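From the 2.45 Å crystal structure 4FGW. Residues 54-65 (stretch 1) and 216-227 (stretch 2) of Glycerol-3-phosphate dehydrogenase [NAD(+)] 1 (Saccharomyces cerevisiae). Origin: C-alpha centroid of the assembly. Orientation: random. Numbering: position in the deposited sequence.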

ATOM      1  N   ALA A  54     -28.027   8.639 -10.533  1.00 70.02           N
ATOM      2  CA  ALA A  54     -28.906   9.445 -11.399  1.00 74.10           C
ATOM      3  C   ALA A  54     -28.246   9.827 -12.728  1.00 78.74           C
ATOM      4  O   ALA A  54     -28.926   9.881 -13.758  1.00 82.49           O
ATOM      5  N   GLU A  55     -26.924  10.077 -12.701  1.00 71.89           N
ATOM      6  CA  GLU A  55     -26.113  10.406 -13.875  1.00 72.44           C
ATOM      7  C   GLU A  55     -26.066   9.214 -14.835  1.00 77.21           C
ATOM      8  O   GLU A  55     -26.193   9.396 -16.049  1.00 79.51           O
ATOM      9  N   ASN A  56     -25.901   7.995 -14.281  1.00 71.88           N
ATOM     10  CA  ASN A  56     -25.838   6.752 -15.043  1.00 72.45           C
ATOM     11  C   ASN A  56     -27.188   6.280 -15.572  1.00 80.73           C
ATOM     12  O   ASN A  56     -27.228   5.700 -16.658  1.00 82.42           O
ATOM     13  N   CYS A  57     -28.287   6.540 -14.828  1.00 79.44           N
ATOM     14  CA  CYS A  57     -29.654   6.196 -15.252  1.00 83.81           C
ATOM     15  C   CYS A  57     -30.024   6.987 -16.504  1.00 91.35           C
ATOM     16  O   CYS A  57     -30.611   6.426 -17.426  1.00 94.62           O
ATOM     17  N   LYS A  58     -29.610   8.271 -16.557  1.00 87.56           N
ATOM     18  CA  LYS A  58     -29.780   9.160 -17.707  1.00 91.25           C
ATOM     19  C   LYS A  58     -28.856   8.694 -18.851  1.00 95.13           C
ATOM     20  O   LYS A  58     -29.221   8.811 -20.022  1.00 98.68           O
ATOM     21  N   GLY A  59     -27.686   8.160 -18.483  1.00 87.28           N
ATOM     22  CA  GLY A  59     -26.675   7.644 -19.402  1.00 86.47           C
ATOM     23  C   GLY A  59     -26.986   6.289 -20.011  1.00 91.59           C
ATOM     24  O   GLY A  59     -26.452   5.960 -21.075  1.00 93.06           O
ATOM     25  N   TYR A  60     -27.839   5.482 -19.346  1.00 87.21           N
ATOM     26  CA  TYR A  60     -28.240   4.157 -19.831  1.00 88.28           C
ATOM     27  C   TYR A  60     -29.778   4.004 -19.814  1.00 94.89           C
ATOM     28  O   TYR A  60     -30.314   3.312 -18.944  1.00 94.19           O
ATOM     29  N   PRO A  61     -30.510   4.645 -20.762  1.00 94.47           N
ATOM     30  CA  PRO A  61     -31.984   4.551 -20.742  1.00 97.77           C
ATOM     31  C   PRO A  61     -32.584   3.190 -21.111  1.00102.86           C
ATOM     32  O   PRO A  61     -33.757   2.941 -20.808  1.00105.07           O
ATOM     33  N   GLU A  62     -31.792   2.317 -21.761  1.00 97.60           N
ATOM     34  CA  GLU A  62     -32.197   0.967 -22.168  1.00 98.95           C
ATOM     35  C   GLU A  62     -31.989  -0.053 -21.028  1.00 98.27           C
ATOM     36  O   GLU A  62     -32.495  -1.176 -21.106  1.00 98.88           O
ATOM     37  N   VAL A  63     -31.232   0.350 -19.982  1.00 90.41           N
ATOM     38  CA  VAL A  63     -30.889  -0.482 -18.820  1.00 86.51           C
ATOM     39  C   VAL A  63     -31.628  -0.029 -17.553  1.00 89.02           C
ATOM     40  O   VAL A  63     -32.223  -0.863 -16.867  1.00 90.18           O
ATOM     41  N   PHE A  64     -31.586   1.275 -17.243  1.00 82.46           N
ATOM     42  CA  PHE A  64     -32.220   1.812 -16.041  1.00 80.35           C
ATOM     43  C   PHE A  64     -33.343   2.789 -16.326  1.00 88.11           C
ATOM     44  O   PHE A  64     -33.294   3.514 -17.323  1.00 89.91           O
ATOM     45  N   ALA A  65     -34.328   2.845 -15.409  1.00 86.38           N
ATOM     46  CA  ALA A  65     -35.470   3.767 -15.460  1.00 90.26           C
ATOM     47  C   ALA A  65     -34.932   5.213 -15.356  1.00 93.60           C
ATOM     48  O   ALA A  65     -33.870   5.407 -14.759  1.00 88.99           O
ATOM     49  N   LYS A 216     -22.245  -6.513 -14.932  1.00 70.97           N
ATOM     50  CA  LYS A 216     -22.323  -5.547 -16.031  1.00 71.47           C
ATOM     51  C   LYS A 216     -23.262  -4.392 -15.658  1.00 73.80           C
ATOM     52  O   LYS A 216     -22.924  -3.230 -15.893  1.00 71.41           O
ATOM     53  N   VAL A 217     -24.433  -4.723 -15.060  1.00 71.82           N
ATOM     54  CA  VAL A 217     -25.449  -3.768 -14.604  1.00 71.72           C
ATOM     55  C   VAL A 217     -24.854  -2.887 -13.483  1.00 72.01           C
ATOM     56  O   VAL A 217     -24.994  -1.662 -13.532  1.00 70.80           O
ATOM     57  N   LEU A 218     -24.142  -3.516 -12.521  1.00 66.06           N
ATOM     58  CA  LEU A 218     -23.484  -2.838 -11.397  1.00 62.31           C
ATOM     59  C   LEU A 218     -22.338  -1.938 -11.839  1.00 63.63           C
ATOM     60  O   LEU A 218     -22.141  -0.881 -11.238  1.00 61.89           O
ATOM     61  N   LYS A 219     -21.599  -2.339 -12.893  1.00 59.90           N
ATOM     62  CA  LYS A 219     -20.520  -1.544 -13.478  1.00 58.26           C
ATOM     63  C   LYS A 219     -21.117  -0.304 -14.126  1.00 63.70           C
ATOM     64  O   LYS A 219     -20.625   0.790 -13.892  1.00 63.74           O
ATOM     65  N   ALA A 220     -22.197  -0.475 -14.901  1.00 62.80           N
ATOM     66  CA  ALA A 220     -22.906   0.608 -15.576  1.00 64.34           C
ATOM     67  C   ALA A 220     -23.595   1.553 -14.583  1.00 67.31           C
ATOM     68  O   ALA A 220     -23.663   2.752 -14.846  1.00 68.18           O
ATOM     69  N   LEU A 221     -24.086   1.017 -13.446  1.00 61.50           N
ATOM     70  CA  LEU A 221     -24.791   1.782 -12.415  1.00 60.67           C
ATOM     71  C   LEU A 221     -23.898   2.743 -11.632  1.00 61.45           C
ATOM     72  O   LEU A 221     -24.324   3.858 -11.331  1.00 60.89           O
ATOM     73  N   PHE A 222     -22.678   2.315 -11.292  1.00 56.01           N
ATOM     74  CA  PHE A 222     -21.783   3.121 -10.469  1.00 52.76           C
ATOM     75  C   PHE A 222     -20.604   3.787 -11.168  1.00 55.82           C
ATOM     76  O   PHE A 222     -20.146   4.830 -10.691  1.00 54.30           O
ATOM     77  N   HIS A 223     -20.085   3.191 -12.266  1.00 52.61           N
ATOM     78  CA  HIS A 223     -18.919   3.741 -12.968  1.00 50.55           C
ATOM     79  C   HIS A 223     -19.151   5.116 -13.580  1.00 57.58           C
ATOM     80  O   HIS A 223     -20.150   5.341 -14.273  1.00 60.80           O
ATOM     81  N   ARG A 224     -18.212   6.035 -13.310  1.00 52.14           N
ATOM     82  CA  ARG A 224     -18.200   7.406 -13.831  1.00 52.42           C
ATOM     83  C   ARG A 224     -16.758   7.712 -14.268  1.00 53.88           C
ATOM     84  O   ARG A 224     -15.847   7.075 -13.739  1.00 51.76           O
ATOM     85  N   PRO A 225     -16.498   8.685 -15.176  1.00 51.13           N
ATOM     86  CA  PRO A 225     -15.096   8.991 -15.539  1.00 49.93           C
ATOM     87  C   PRO A 225     -14.249   9.465 -14.344  1.00 52.57           C
ATOM     88  O   PRO A 225     -13.048   9.189 -14.288  1.00 51.36           O
ATOM     89  N   TYR A 226     -14.894  10.142 -13.372  1.00 48.05           N
ATOM     90  CA  TYR A 226     -14.295  10.653 -12.136  1.00 44.61           C
ATOM     91  C   TYR A 226     -14.416   9.649 -10.963  1.00 46.68           C
ATOM     92  O   TYR A 226     -13.970   9.941  -9.854  1.00 45.49           O
ATOM     93  N   PHE A 227     -15.066   8.506 -11.187  1.00 43.79           N
ATOM     94  CA  PHE A 227     -15.297   7.507 -10.138  1.00 41.85           C
ATOM     95  C   PHE A 227     -15.172   6.114 -10.735  1.00 46.87           C
ATOM     96  O   PHE A 227     -16.175   5.536 -11.184  1.00 48.90           O
TER

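The most unusual feature of this contact is a single carboxylate oxygen that gathers two side chains, Arg 224 and Tyr 226, that follow the end of helix 216-222. Glu 55 OE1 accepts a hydrogen bond from Arg 224 NE at 2.7 Å, which is also a salt bridge, and another from Tyr 226 OH at 2.6 Å; a weak bond from Arg 224 NH2 to the same Glu 55 OE1, at 3.3 Å, adds to the first. Glu 55 points toward stretch 2 and extends with chi1 m and chi2 t, while its OE2 is satisfied elsewhere in the structure. The CA-to-CB bonds of Arg 224 and Tyr 226 point sideways, so their reach depends on rotamer. Arg 224 takes m at chi1, chi2 and chi3, placing its guanidinium so that Glu 55 CB lies over one face; Tyr 226, chi1 p, brings its hydroxyl in from a type I turn running from Arg 224 to Phe 227.

The next residue, Asn 56, points toward stretch 2 and reads the backbone where helix 216-222 ends. With chi1 m and chi2 at -40°, its ND2 donates to Leu 221 O at 2.7 Å and to His 223 O at 3.2 Å. Neither carbonyl accepts a backbone hydrogen bond from within the stretch, and His 223 is the first residue to leave helical phi/psi. Asn 56 OD1 accepts a weak bond from Arg 224 NH1 at 3.4 Å, tying the two polar groups into one network. The backbones come close here, with Asn 56 CA 5.7 Å from Leu 221 CA, and the helix directions differ by 114°.

Beyond this the contact turns apolar. Phe 64, chi1 m, points toward the helix and is buried. Leu 221, t then p, lays CD1 over one face of the ring, 4.0 Å from the Phe 64 ring centroid, and Leu 221 CB is 3.6 Å from Phe 64 CZ. At the ring edge lie Val 217 O, 3.3 Å from Phe 64 CZ, and Ala 220 CB, 4.1 Å from Phe 64 CE2; Val 217 CG1 packs 3.6 Å from Phe 64 CE1. Ala 220 CB also sits over a face of Tyr 60 (chi1 m), 4.1 Å from the Tyr 60 ring centroid, so one small side chain serves two aromatic rings. Val 63, chi1 t, closes the patch more loosely, with Val 63 CG1 4.3 Å from Val 217 CG2. The rule to read here is polar side chains at the helix end, apolar ones along its body.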

ATOM      1  CB  ALA A  54     -29.397  10.689 -10.669  1.00 76.13           C
ATOM      2  CB  GLU A  55     -24.684  10.786 -13.448  1.00 70.25           C
ATOM      3  CG  GLU A  55     -24.533  12.231 -12.997  1.00 78.45           C
ATOM      4  CD  GLU A  55     -23.246  12.555 -12.262  1.00 83.66           C
ATOM      5  OE1 GLU A  55     -22.263  11.793 -12.400  1.00 66.19           O
ATOM      6  OE2 GLU A  55     -23.219  13.582 -11.547  1.00 72.29           O
ATOM      7  CB  ASN A  56     -25.113   5.661 -14.264  1.00 67.96           C
ATOM      8  CG  ASN A  56     -23.624   5.871 -14.188  1.00 82.77           C
ATOM      9  OD1 ASN A  56     -22.971   6.281 -15.153  1.00 79.47           O
ATOM     10  ND2 ASN A  56     -23.046   5.557 -13.047  1.00 72.00           N
ATOM     11  CB  CYS A  57     -30.658   6.413 -14.124  1.00 84.75           C
ATOM     12  SG  CYS A  57     -30.545   5.190 -12.793  1.00 85.41           S
ATOM     13  CB  LYS A  58     -29.446  10.611 -17.309  1.00 93.40           C
ATOM     14  CG  LYS A  58     -30.567  11.609 -17.588  1.00110.29           C
ATOM     15  CD  LYS A  58     -30.375  12.350 -18.909  1.00123.55           C
ATOM     16  CE  LYS A  58     -31.473  13.360 -19.144  1.00141.58           C
ATOM     17  NZ  LYS A  58     -31.377  13.989 -20.488  1.00155.48           N
ATOM     18  CB  TYR A  60     -27.534   3.040 -19.039  1.00 85.54           C
ATOM     19  CG  TYR A  60     -26.030   3.031 -19.196  1.00 84.29           C
ATOM     20  CD1 TYR A  60     -25.208   3.680 -18.276  1.00 82.26           C
ATOM     21  CD2 TYR A  60     -25.423   2.351 -20.248  1.00 86.36           C
ATOM     22  CE1 TYR A  60     -23.821   3.668 -18.411  1.00 79.69           C
ATOM     23  CE2 TYR A  60     -24.035   2.335 -20.396  1.00 84.46           C
ATOM     24  CZ  TYR A  60     -23.238   2.993 -19.472  1.00 87.91           C
ATOM     25  OH  TYR A  60     -21.869   2.973 -19.616  1.00 86.59           O
ATOM     26  CB  PRO A  61     -32.421   5.656 -21.704  1.00104.02           C
ATOM     27  CG  PRO A  61     -31.288   5.809 -22.640  1.00108.24           C
ATOM     28  CD  PRO A  61     -30.043   5.522 -21.858  1.00 97.96           C
ATOM     29  CB  GLU A  62     -31.456   0.547 -23.465  1.00101.95           C
ATOM     30  CG  GLU A  62     -29.993   0.126 -23.308  1.00108.15           C
ATOM     31  CD  GLU A  62     -28.925   1.151 -22.943  1.00116.78           C
ATOM     32  OE1 GLU A  62     -27.769   0.725 -22.719  1.00101.65           O
ATOM     33  OE2 GLU A  62     -29.222   2.367 -22.901  1.00104.70           O
ATOM     34  CB  VAL A  63     -29.353  -0.572 -18.603  1.00 85.43           C
ATOM     35  CG1 VAL A  63     -29.006  -1.491 -17.433  1.00 81.98           C
ATOM     36  CG2 VAL A  63     -28.642  -1.039 -19.872  1.00 86.79           C
ATOM     37  CB  PHE A  64     -31.172   2.480 -15.126  1.00 76.81           C
ATOM     38  CG  PHE A  64     -29.931   1.663 -14.854  1.00 73.55           C
ATOM     39  CD1 PHE A  64     -29.961   0.601 -13.957  1.00 74.23           C
ATOM     40  CD2 PHE A  64     -28.732   1.961 -15.489  1.00 73.29           C
ATOM     41  CE1 PHE A  64     -28.817  -0.158 -13.712  1.00 71.91           C
ATOM     42  CE2 PHE A  64     -27.585   1.200 -15.244  1.00 72.63           C
ATOM     43  CZ  PHE A  64     -27.635   0.146 -14.357  1.00 69.48           C
ATOM     44  CB  ALA A  65     -36.439   3.472 -14.323  1.00 91.42           C
ATOM     45  CB  LYS A 216     -22.783  -6.227 -17.336  1.00 77.99           C
ATOM     46  CG  LYS A 216     -21.714  -7.102 -17.994  1.00 92.31           C
ATOM     47  CD  LYS A 216     -21.591  -6.851 -19.500  1.00107.17           C
ATOM     48  CE  LYS A 216     -22.506  -7.705 -20.349  1.00123.52           C
ATOM     49  NZ  LYS A 216     -22.279  -7.477 -21.803  1.00135.58           N
ATOM     50  CB  VAL A 217     -26.769  -4.490 -14.205  1.00 78.10           C
ATOM     51  CG1 VAL A 217     -27.690  -3.589 -13.390  1.00 77.67           C
ATOM     52  CG2 VAL A 217     -27.499  -5.021 -15.439  1.00 82.12           C
ATOM     53  CB  LEU A 218     -23.016  -3.830 -10.320  1.00 60.82           C
ATOM     54  CG  LEU A 218     -24.128  -4.575  -9.569  1.00 67.03           C
ATOM     55  CD1 LEU A 218     -23.559  -5.683  -8.749  1.00 66.60           C
ATOM     56  CD2 LEU A 218     -24.961  -3.636  -8.697  1.00 67.02           C
ATOM     57  CB  LYS A 219     -19.706  -2.365 -14.507  1.00 61.73           C
ATOM     58  CG  LYS A 219     -18.555  -1.598 -15.182  1.00 69.78           C
ATOM     59  CD  LYS A 219     -17.249  -1.620 -14.396  1.00 69.87           C
ATOM     60  CE  LYS A 219     -16.120  -0.999 -15.188  1.00 70.56           C
ATOM     61  NZ  LYS A 219     -14.789  -1.491 -14.730  1.00 76.14           N
ATOM     62  CB  ALA A 220     -23.925   0.037 -16.555  1.00 68.77           C
ATOM     63  CB  LEU A 221     -25.542   0.831 -11.450  1.00 60.90           C
ATOM     64  CG  LEU A 221     -26.448   1.451 -10.372  1.00 65.34           C
ATOM     65  CD1 LEU A 221     -27.593   2.238 -10.988  1.00 68.73           C
ATOM     66  CD2 LEU A 221     -26.990   0.385  -9.454  1.00 68.11           C
ATOM     67  CB  PHE A 222     -21.332   2.325  -9.233  1.00 52.08           C
ATOM     68  CG  PHE A 222     -22.455   1.835  -8.347  1.00 54.54           C
ATOM     69  CD1 PHE A 222     -23.136   2.712  -7.506  1.00 56.91           C
ATOM     70  CD2 PHE A 222     -22.822   0.492  -8.340  1.00 56.86           C
ATOM     71  CE1 PHE A 222     -24.157   2.254  -6.675  1.00 58.76           C
ATOM     72  CE2 PHE A 222     -23.849   0.036  -7.509  1.00 60.29           C
ATOM     73  CZ  PHE A 222     -24.512   0.921  -6.688  1.00 58.93           C
ATOM     74  CB  HIS A 223     -18.343   2.759 -14.001  1.00 50.92           C
ATOM     75  CG  HIS A 223     -17.003   3.174 -14.534  1.00 52.42           C
ATOM     76  ND1 HIS A 223     -15.832   2.757 -13.937  1.00 51.06           N
ATOM     77  CD2 HIS A 223     -16.699   3.989 -15.570  1.00 55.23           C
ATOM     78  CE1 HIS A 223     -14.855   3.318 -14.633  1.00 50.55           C
ATOM     79  NE2 HIS A 223     -15.330   4.074 -15.619  1.00 53.24           N
ATOM     80  CB  ARG A 224     -18.646   8.426 -12.747  1.00 49.06           C
ATOM     81  CG  ARG A 224     -20.053   8.241 -12.163  1.00 53.91           C
ATOM     82  CD  ARG A 224     -21.193   8.365 -13.173  1.00 62.57           C
ATOM     83  NE  ARG A 224     -21.300   9.701 -13.764  1.00 63.31           N
ATOM     84  CZ  ARG A 224     -21.258   9.955 -15.067  1.00 74.42           C
ATOM     85  NH1 ARG A 224     -21.114   8.965 -15.941  1.00 58.19           N
ATOM     86  NH2 ARG A 224     -21.362  11.199 -15.509  1.00 65.88           N
ATOM     87  CB  PRO A 225     -15.233  10.074 -16.618  1.00 54.51           C
ATOM     88  CG  PRO A 225     -16.642   9.923 -17.146  1.00 61.22           C
ATOM     89  CD  PRO A 225     -17.441   9.535 -15.936  1.00 55.59           C
ATOM     90  CB  TYR A 226     -14.947  12.003 -11.755  1.00 46.49           C
ATOM     91  CG  TYR A 226     -16.427  11.911 -11.429  1.00 49.22           C
ATOM     92  CD1 TYR A 226     -16.861  11.586 -10.144  1.00 49.64           C
ATOM     93  CD2 TYR A 226     -17.394  12.177 -12.396  1.00 52.69           C
ATOM     94  CE1 TYR A 226     -18.218  11.503  -9.838  1.00 51.30           C
ATOM     95  CE2 TYR A 226     -18.755  12.104 -12.098  1.00 54.84           C
ATOM     96  CZ  TYR A 226     -19.163  11.768 -10.817  1.00 59.24           C
ATOM     97  OH  TYR A 226     -20.503  11.691 -10.515  1.00 57.54           O
ATOM     98  CB  PHE A 227     -16.699   7.737  -9.522  1.00 44.23           C
ATOM     99  CG  PHE A 227     -17.035   7.010  -8.242  1.00 43.73           C
ATOM    100  CD1 PHE A 227     -16.232   7.147  -7.111  1.00 44.23           C
ATOM    101  CD2 PHE A 227     -18.212   6.278  -8.131  1.00 45.90           C
ATOM    102  CE1 PHE A 227     -16.580   6.528  -5.908  1.00 43.52           C
ATOM    103  CE2 PHE A 227     -18.561   5.669  -6.926  1.00 47.43           C
ATOM    104  CZ  PHE A 227     -17.751   5.812  -5.818  1.00 43.40           C
TER